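Long-range contacts in esterase D (Cellvibrio japonicus, PDB 2W87), which binds glucuronic acid through a calcium-containing family 35 carbohydrate-binding module, part of a larger enzyme that probably degrades plant cell walls: residues T54-Y59 against T96-V101; R58-G63 against P86-W91. One frame throughout, in Å; residues are numbered along the deposited sequence.

Contact 1: T54-Y59 against T96-V101; sequences TLTIRY and TATIDV
The Tyr59 ring meets segment 96-101 edge-on: the carbonyl carbon of Thr96 and the backbone N of Ala97 lie near its plane, Tyr59 CE2 coming within 3.7 Å of Thr96 C, and Ile57 O of its own strand is also in plane at the edge. The second flat group, the Asp100 carboxylate, is approached differently. Thr54 OG1 donates to Asp100 OD1 over 2.7 Å from above the carboxylate, 37° out of its plane. Both groups belong to an antiparallel strand pair in the beta-sandwich of this carbohydrate-binding module, with strand 95-103 at the margin of a four-stranded sheet.

Leu55 with Ile99 and Ile57 with Ala97 form the hydrogen-bonded pairs, each closed by two nearly straight backbone bonds; that from Leu55 N to Ile99 O measures 2.8 Å. Between and beyond them, Thr54 faces Asp100, Thr56 faces Thr98 and Arg58 faces Thr96 in non-hydrogen-bonded pairs. Their side chains share one face, where the methyl Thr56 CG2 packs 3.7 Å from Thr96 CB, while the guanidinium of Arg58 turns to a salt bridge with Asp124, a calcium ligand.

The opposite face is apolar. Leu55 crosses Val101 at about a right angle, its CG 3.8 Å from Val101 CG2, and Leu55 CB rests on Ile99 CG2. Tyr81 and Val83 of strand 80-83, from another sheet, pack against this side, which therefore looks into the sandwich.

Tyr59 CG stands between its own backbone N and carbonyl carbon (chi1 72°), and the ring thereby reaches the Thr96-Ala97 peptide near the start of strand 95-103. A water completes the join, lying 2.8 Å from Tyr59 OH and donating to Thr96 O at 2.7 Å.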
ATOM      1  N   THR A  54       5.616  11.541  -1.841  1.00 15.73           N
ATOM      2  CA  THR A  54       4.223  11.287  -2.206  1.00 15.95           C
ATOM      3  C   THR A  54       4.063   9.813  -2.486  1.00 15.78           C
ATOM      4  O   THR A  54       4.776   9.268  -3.321  1.00 14.84           O
ATOM      5  CB  THR A  54       3.818  12.074  -3.434  1.00 16.60           C
ATOM      6  OG1 THR A  54       3.991  13.467  -3.163  1.00 19.34           O
ATOM      7  CG2 THR A  54       2.359  11.812  -3.741  1.00 17.08           C
ATOM      8  N   LEU A  55       3.147   9.179  -1.758  1.00 15.46           N
ATOM      9  CA  LEU A  55       2.841   7.770  -1.944  1.00 15.34           C
ATOM     10  C   LEU A  55       1.546   7.705  -2.719  1.00 14.58           C
ATOM     11  O   LEU A  55       0.589   8.385  -2.351  1.00 14.92           O
ATOM     12  CB  LEU A  55       2.645   7.057  -0.603  1.00 15.46           C
ATOM     13  CG  LEU A  55       3.798   7.066   0.365  1.00 16.55           C
ATOM     14  CD1 LEU A  55       3.571   6.048   1.468  1.00 17.60           C
ATOM     15  CD2 LEU A  55       5.085   6.757  -0.322  1.00 17.67           C
ATOM     16  N   THR A  56       1.516   6.900  -3.781  1.00 14.09           N
ATOM     17  CA  THR A  56       0.319   6.704  -4.557  1.00 13.84           C
ATOM     18  C   THR A  56      -0.018   5.217  -4.522  1.00 13.55           C
ATOM     19  O   THR A  56       0.780   4.377  -4.939  1.00 13.20           O
ATOM     20  CB  THR A  56       0.516   7.235  -5.990  1.00 14.51           C
ATOM     21  OG1 THR A  56       0.748   8.655  -5.942  1.00 16.39           O
ATOM     22  CG2 THR A  56      -0.705   6.961  -6.847  1.00 14.99           C
ATOM     23  N   ILE A  57      -1.191   4.910  -3.977  1.00 12.65           N
ATOM     24  CA  ILE A  57      -1.672   3.537  -3.844  1.00 12.78           C
ATOM     25  C   ILE A  57      -2.749   3.281  -4.866  1.00 11.24           C
ATOM     26  O   ILE A  57      -3.760   3.985  -4.879  1.00 11.04           O
ATOM     27  CB  ILE A  57      -2.279   3.346  -2.434  1.00 13.24           C
ATOM     28  CG1 ILE A  57      -1.208   3.574  -1.366  1.00 14.94           C
ATOM     29  CG2 ILE A  57      -2.929   1.958  -2.284  1.00 13.83           C
ATOM     30  CD1 ILE A  57      -1.793   3.632   0.035  1.00 16.08           C
ATOM     31  N   ARG A  58      -2.534   2.305  -5.739  1.00 10.16           N
ATOM     32  CA  ARG A  58      -3.527   1.943  -6.747  1.00 10.31           C
ATOM     33  C   ARG A  58      -4.338   0.752  -6.231  1.00  9.94           C
ATOM     34  O   ARG A  58      -3.772  -0.242  -5.767  1.00  9.70           O
ATOM     35  CB  ARG A  58      -2.848   1.601  -8.066  1.00 11.05           C
ATOM     36  CG  ARG A  58      -3.815   1.484  -9.218  1.00 11.21           C
ATOM     37  CD  ARG A  58      -3.102   1.520 -10.541  1.00 12.09           C
ATOM     38  NE  ARG A  58      -4.036   1.555 -11.673  1.00 12.81           N
ATOM     39  CZ  ARG A  58      -4.435   0.489 -12.351  1.00 12.73           C
ATOM     40  NH1 ARG A  58      -3.987  -0.723 -12.044  1.00 12.92           N
ATOM     41  NH2 ARG A  58      -5.291   0.643 -13.352  1.00 13.43           N
ATOM     42  N   TYR A  59      -5.655   0.854  -6.302  1.00 10.12           N
ATOM     43  CA  TYR A  59      -6.512  -0.110  -5.607  1.00  9.64           C
ATOM     44  C   TYR A  59      -7.855  -0.284  -6.308  1.00  9.93           C
ATOM     45  O   TYR A  59      -8.277   0.570  -7.094  1.00  9.32           O
ATOM     46  CB  TYR A  59      -6.746   0.312  -4.162  1.00 10.27           C
ATOM     47  CG  TYR A  59      -7.651   1.500  -4.031  1.00  9.98           C
ATOM     48  CD1 TYR A  59      -9.021   1.343  -3.771  1.00 10.48           C
ATOM     49  CD2 TYR A  59      -7.172   2.780  -4.223  1.00 11.18           C
ATOM     50  CE1 TYR A  59      -9.869   2.459  -3.695  1.00 10.72           C
ATOM     51  CE2 TYR A  59      -8.021   3.898  -4.137  1.00 12.36           C
ATOM     52  CZ  TYR A  59      -9.361   3.717  -3.863  1.00 11.98           C
ATOM     53  OH  TYR A  59     -10.209   4.826  -3.800  1.00 14.48           O
ATOM     54  N   THR A  96      -6.645   5.529  -7.638  1.00 13.60           N
ATOM     55  CA  THR A  96      -5.536   5.779  -6.751  1.00 14.38           C
ATOM     56  C   THR A  96      -5.942   6.612  -5.551  1.00 14.30           C
ATOM     57  O   THR A  96      -6.882   7.431  -5.597  1.00 14.59           O
ATOM     58  CB  THR A  96      -4.353   6.470  -7.447  1.00 15.33           C
ATOM     59  OG1 THR A  96      -4.771   7.720  -8.007  1.00 17.38           O
ATOM     60  CG2 THR A  96      -3.753   5.572  -8.543  1.00 16.45           C
ATOM     61  N   ALA A  97      -5.210   6.397  -4.469  1.00 14.21           N
ATOM     62  CA  ALA A  97      -5.269   7.276  -3.317  1.00 14.09           C
ATOM     63  C   ALA A  97      -3.856   7.804  -3.142  1.00 15.19           C
ATOM     64  O   ALA A  97      -2.891   7.087  -3.352  1.00 14.05           O
ATOM     65  CB  ALA A  97      -5.733   6.537  -2.070  1.00 13.79           C
ATOM     66  N   THR A  98      -3.725   9.065  -2.756  1.00 16.22           N
ATOM     67  CA  THR A  98      -2.390   9.626  -2.582  1.00 18.03           C
ATOM     68  C   THR A  98      -2.278  10.271  -1.224  1.00 18.82           C
ATOM     69  O   THR A  98      -3.206  10.945  -0.775  1.00 18.61           O
ATOM     70  CB  THR A  98      -2.028  10.647  -3.682  1.00 19.37           C
ATOM     71  OG1 THR A  98      -0.658  11.054  -3.524  1.00 23.17           O
ATOM     72  CG2 THR A  98      -2.948  11.864  -3.604  1.00 20.62           C
ATOM     73  N   ILE A  99      -1.130  10.055  -0.588  1.00 18.31           N
ATOM     74  CA  ILE A  99      -0.824  10.657   0.692  1.00 18.74           C
ATOM     75  C   ILE A  99       0.646  11.099   0.695  1.00 17.85           C
ATOM     76  O   ILE A  99       1.510  10.404   0.140  1.00 16.40           O
ATOM     77  CB  ILE A  99      -1.122   9.681   1.842  1.00 19.78           C
ATOM     78  CG1 ILE A  99      -0.911  10.352   3.196  1.00 22.15           C
ATOM     79  CG2 ILE A  99      -0.294   8.419   1.727  1.00 20.76           C
ATOM     80  CD1 ILE A  99      -1.788   9.812   4.251  1.00 24.32           C
ATOM     81  N   ASP A 100       0.904  12.276   1.250  1.00 17.05           N
ATOM     82  CA  ASP A 100       2.274  12.697   1.472  1.00 17.29           C
ATOM     83  C   ASP A 100       2.731  12.209   2.846  1.00 16.92           C
ATOM     84  O   ASP A 100       2.000  12.274   3.824  1.00 17.16           O
ATOM     85  CB  ASP A 100       2.418  14.207   1.359  1.00 17.82           C
ATOM     86  CG  ASP A 100       2.458  14.695  -0.094  1.00 19.61           C
ATOM     87  OD1 ASP A 100       2.366  13.890  -1.035  1.00 20.86           O
ATOM     88  OD2 ASP A 100       2.612  15.909  -0.294  1.00 24.95           O
ATOM     89  N   VAL A 101       3.956  11.705   2.913  1.00 16.28           N
ATOM     90  CA  VAL A 101       4.461  11.145   4.150  1.00 15.76           C
ATOM     91  C   VAL A 101       5.907  11.554   4.281  1.00 17.11           C
ATOM     92  O   VAL A 101       6.562  11.820   3.285  1.00 16.55           O
ATOM     93  CB  VAL A 101       4.427   9.606   4.186  1.00 15.86           C
ATOM     94  CG1 VAL A 101       3.024   9.087   3.935  1.00 15.24           C
ATOM     95  CG2 VAL A 101       5.418   9.003   3.183  1.00 14.60           C
TER
HETATM   96  O   HOH W   1      -9.062   7.348  -4.043  1.00 15.54           O

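Contact 2: R58-G63 against P86-W91. With GCU (alpha-D-glucopyranuronic acid), chain E.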
ATOM      1  N   ARG A  58      -2.534   2.305  -5.739  1.00 10.16           N
ATOM      2  CA  ARG A  58      -3.527   1.943  -6.747  1.00 10.31           C
ATOM      3  C   ARG A  58      -4.338   0.752  -6.231  1.00  9.94           C
ATOM      4  O   ARG A  58      -3.772  -0.242  -5.767  1.00  9.70           O
ATOM      5  CB  ARG A  58      -2.848   1.601  -8.066  1.00 11.05           C
ATOM      6  CG  ARG A  58      -3.815   1.484  -9.218  1.00 11.21           C
ATOM      7  CD  ARG A  58      -3.102   1.520 -10.541  1.00 12.09           C
ATOM      8  NE  ARG A  58      -4.036   1.555 -11.673  1.00 12.81           N
ATOM      9  CZ  ARG A  58      -4.435   0.489 -12.351  1.00 12.73           C
ATOM     10  NH1 ARG A  58      -3.987  -0.723 -12.044  1.00 12.92           N
ATOM     11  NH2 ARG A  58      -5.291   0.643 -13.352  1.00 13.43           N
ATOM     12  N   TYR A  59      -5.655   0.854  -6.302  1.00 10.12           N
ATOM     13  CA  TYR A  59      -6.512  -0.110  -5.607  1.00  9.64           C
ATOM     14  C   TYR A  59      -7.855  -0.284  -6.308  1.00  9.93           C
ATOM     15  O   TYR A  59      -8.277   0.570  -7.094  1.00  9.32           O
ATOM     16  CB  TYR A  59      -6.746   0.312  -4.162  1.00 10.27           C
ATOM     17  CG  TYR A  59      -7.651   1.500  -4.031  1.00  9.98           C
ATOM     18  CD1 TYR A  59      -9.021   1.343  -3.771  1.00 10.48           C
ATOM     19  CD2 TYR A  59      -7.172   2.780  -4.223  1.00 11.18           C
ATOM     20  CE1 TYR A  59      -9.869   2.459  -3.695  1.00 10.72           C
ATOM     21  CE2 TYR A  59      -8.021   3.898  -4.137  1.00 12.36           C
ATOM     22  CZ  TYR A  59      -9.361   3.717  -3.863  1.00 11.98           C
ATOM     23  OH  TYR A  59     -10.209   4.826  -3.800  1.00 14.48           O
ATOM     24  N   ALA A  60      -8.530  -1.385  -5.984  1.00  9.96           N
ATOM     25  CA  ALA A  60      -9.892  -1.643  -6.443  1.00 10.14           C
ATOM     26  C   ALA A  60     -10.724  -1.996  -5.232  1.00 10.45           C
ATOM     27  O   ALA A  60     -10.287  -2.769  -4.409  1.00  9.57           O
ATOM     28  CB  ALA A  60      -9.915  -2.793  -7.433  1.00 11.39           C
ATOM     29  N   ASN A  61     -11.924  -1.448  -5.139  1.00 10.54           N
ATOM     30  CA  ASN A  61     -12.815  -1.711  -4.025  1.00 10.99           C
ATOM     31  C   ASN A  61     -14.205  -1.921  -4.599  1.00 11.91           C
ATOM     32  O   ASN A  61     -14.912  -0.962  -4.845  1.00 12.59           O
ATOM     33  CB  ASN A  61     -12.800  -0.545  -3.039  1.00 11.19           C
ATOM     34  CG  ASN A  61     -13.703  -0.760  -1.851  1.00  9.84           C
ATOM     35  OD1 ASN A  61     -14.429  -1.754  -1.771  1.00 12.82           O
ATOM     36  ND2 ASN A  61     -13.673   0.186  -0.913  1.00  9.55           N
ATOM     37  N   GLY A  62     -14.566  -3.183  -4.817  1.00 13.39           N
ATOM     38  CA  GLY A  62     -15.871  -3.562  -5.366  1.00 14.41           C
ATOM     39  C   GLY A  62     -16.891  -3.817  -4.268  1.00 15.06           C
ATOM     40  O   GLY A  62     -17.981  -4.330  -4.530  1.00 16.26           O
ATOM     41  N   GLY A  63     -16.534  -3.478  -3.034  1.00 16.17           N
ATOM     42  CA  GLY A  63     -17.452  -3.607  -1.913  1.00 16.84           C
ATOM     43  C   GLY A  63     -18.368  -2.412  -1.886  1.00 18.38           C
ATOM     44  O   GLY A  63     -18.292  -1.564  -2.769  1.00 18.98           O
ATOM     45  N   PRO A  86     -12.341   4.751  -0.776  1.00 11.42           N
ATOM     46  CA  PRO A  86     -13.741   4.598  -1.136  1.00 11.81           C
ATOM     47  C   PRO A  86     -13.982   3.524  -2.173  1.00 12.55           C
ATOM     48  O   PRO A  86     -13.056   3.007  -2.779  1.00 12.39           O
ATOM     49  CB  PRO A  86     -14.134   6.003  -1.657  1.00 12.10           C
ATOM     50  CG  PRO A  86     -12.845   6.606  -2.091  1.00 12.26           C
ATOM     51  CD  PRO A  86     -11.780   6.035  -1.221  1.00 11.43           C
ATOM     52  N   THR A  87     -15.239   3.152  -2.365  1.00 12.86           N
ATOM     53  CA  THR A  87     -15.543   2.163  -3.386  0.60 13.55           C
ATOM     54  C   THR A  87     -15.096   2.674  -4.756  1.00 13.64           C
ATOM     55  O   THR A  87     -15.100   3.881  -5.010  1.00 14.50           O
ATOM     56  CB  THR A  87     -17.025   1.821  -3.419  0.60 13.33           C
ATOM     57  OG1 THR A  87     -17.263   0.933  -4.517  0.60 14.68           O
ATOM     58  CG2 THR A  87     -17.870   3.080  -3.570  0.60 13.93           C
ATOM     59  N   THR A  88     -14.688   1.750  -5.626  1.00 13.52           N
ATOM     60  CA  THR A  88     -14.355   2.071  -7.021  1.00 13.83           C
ATOM     61  C   THR A  88     -15.453   1.619  -7.979  1.00 14.38           C
ATOM     62  O   THR A  88     -15.387   1.908  -9.178  1.00 15.16           O
ATOM     63  CB  THR A  88     -13.045   1.404  -7.456  1.00 13.08           C
ATOM     64  OG1 THR A  88     -13.183  -0.019  -7.364  1.00 12.90           O
ATOM     65  CG2 THR A  88     -11.888   1.862  -6.570  1.00 12.70           C
ATOM     66  N   GLY A  89     -16.441   0.891  -7.457  1.00 14.48           N
ATOM     67  CA  GLY A  89     -17.589   0.453  -8.242  1.00 14.99           C
ATOM     68  C   GLY A  89     -17.529  -0.967  -8.783  1.00 15.16           C
ATOM     69  O   GLY A  89     -18.541  -1.494  -9.253  1.00 16.08           O
ATOM     70  N   ALA A  90     -16.351  -1.595  -8.741  1.00 15.01           N
ATOM     71  CA  ALA A  90     -16.170  -2.947  -9.217  1.00 14.38           C
ATOM     72  C   ALA A  90     -14.762  -3.404  -8.865  1.00 14.35           C
ATOM     73  O   ALA A  90     -13.873  -2.582  -8.735  1.00 13.03           O
ATOM     74  CB  ALA A  90     -16.362  -3.005 -10.738  1.00 14.57           C
ATOM     75  N   TRP A  91     -14.560  -4.716  -8.756  1.00 14.12           N
ATOM     76  CA  TRP A  91     -13.222  -5.243  -8.497  1.00 13.65           C
ATOM     77  C   TRP A  91     -12.288  -5.100  -9.702  1.00 13.67           C
ATOM     78  O   TRP A  91     -11.075  -5.320  -9.609  1.00 13.08           O
ATOM     79  CB  TRP A  91     -13.279  -6.709  -8.034  1.00 13.36           C
ATOM     80  CG  TRP A  91     -13.973  -6.857  -6.746  1.00 12.85           C
ATOM     81  CD1 TRP A  91     -15.206  -7.414  -6.518  1.00 14.22           C
ATOM     82  CD2 TRP A  91     -13.508  -6.387  -5.468  1.00 11.41           C
ATOM     83  NE1 TRP A  91     -15.515  -7.343  -5.189  1.00 13.79           N
ATOM     84  CE2 TRP A  91     -14.495  -6.722  -4.517  1.00 12.15           C
ATOM     85  CE3 TRP A  91     -12.350  -5.746  -5.036  1.00 12.93           C
ATOM     86  CZ2 TRP A  91     -14.365  -6.411  -3.161  1.00 12.44           C
ATOM     87  CZ3 TRP A  91     -12.219  -5.434  -3.676  1.00 12.04           C
ATOM     88  CH2 TRP A  91     -13.210  -5.772  -2.754  1.00 12.94           C
TER
HETATM   89  C1  GCU E1150     -14.261 -10.935  -3.431  1.00 15.59           C
HETATM   90  C2  GCU E1150     -13.252 -10.459  -4.476  1.00 14.65           C
HETATM   91  C3  GCU E1150     -11.876 -10.345  -3.828  1.00 13.66           C
HETATM   92  C4  GCU E1150     -11.963  -9.320  -2.715  1.00 13.16           C
HETATM   93  C5  GCU E1150     -13.048  -9.774  -1.725  1.00 14.00           C
HETATM   94  C6  GCU E1150     -13.255  -8.777  -0.593  1.00 13.94           C
HETATM   95  O1  GCU E1150     -13.793 -12.199  -2.962  1.00 18.63           O
HETATM   96  O2  GCU E1150     -13.188 -11.400  -5.535  1.00 16.32           O
HETATM   97  O3  GCU E1150     -10.886  -9.949  -4.779  1.00 12.84           O
HETATM   98  O4  GCU E1150     -10.710  -9.195  -1.996  1.00 14.93           O
HETATM   99  O5  GCU E1150     -14.298  -9.911  -2.398  1.00 14.90           O
HETATM  100  O6A GCU E1150     -12.230  -8.386  -0.015  1.00 13.26           O
HETATM  101  O6B GCU E1150     -14.418  -8.412  -0.296  1.00 14.19           O
HETATM  102  O   HOH W   2     -12.548   5.090  -5.431  1.00 19.60           O
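Asn61 and Thr88 clasp each other through two hydrogen bonds. Asn61 N donates to Thr88 OG1 at 2.9 Å, nearly straight, and Thr88 N returns a bond of 2.8 Å to Asn61 O, tilted 19° from the carbonyl plane. Thr88 OG1 sits between its own N and carbonyl carbon (chi1 61°), a rotation that turns the hydroxyl to Asn61 N and brings CG2 to 3.6 Å from Tyr59 CE1. The same hydroxyl is also hydrogen-bonded to Thr93 O, so both the backbone N of Asn61 and the threonine oxygen are satisfied.

The Asn61 amide is satisfied on both sides of the contact: OD1 accepts from Gly63 N at 3.0 Å in an Asx turn, while ND2 is hydrogen-bonded to Ala65 O and to Leu85 O, just before segment 86-91. Thr87 is modelled in two conformers, so its share is less certain: in one, OG1 accepts from Gly89 N in an ST turn and lies 3.0 Å from Asn61 O, but Gly63 O also competes for its single proton. A water lies 2.9 Å from Tyr59 OH and donates to Thr87 O.

Gly62 backs the sugar-binding Trp91. Its CA stands over the five-membered ring, 3.6 Å from the centroid, in a CH-pi contact, and Gly62 N lies over the same face. On the opposite face GCU C4 is 3.7 Å above the plane, making the indole the partition between turn and glucuronic acid. His22, Arg67 and Asn122 hydrogen-bond the sugar.

Residues 58-60 finish strand 51-60, with Ala60 backbone-bonded to Asn122 of strand 122-129. The facing residues 86-91 belong to the loop that leaves strand 80-83 and runs on to strand 95-103, at the sugar-binding end of this helix-free module.

Contacts 1 and 2 follow one another along strand 51-60, overlapping at Arg58 and Tyr59, with centres 15 Å apart. In chain order, residues 54-63 come first, then the loop segment 86-91, and finally 96-101 on strand 95-103, all inside one carbohydrate-binding module. The centre of contact 1 lies in the sheet, about 8 Å from the centre of the chain; that of contact 2 is farther out, about 14 Å from it. Tyr59 touches the partner segments of both. Strand 51-60 thus runs from the body of the sandwich toward the glucuronic acid pocket, the turn after it backs Trp91, and the loop supplying Trp91 leads on into the strand paired in contact 1.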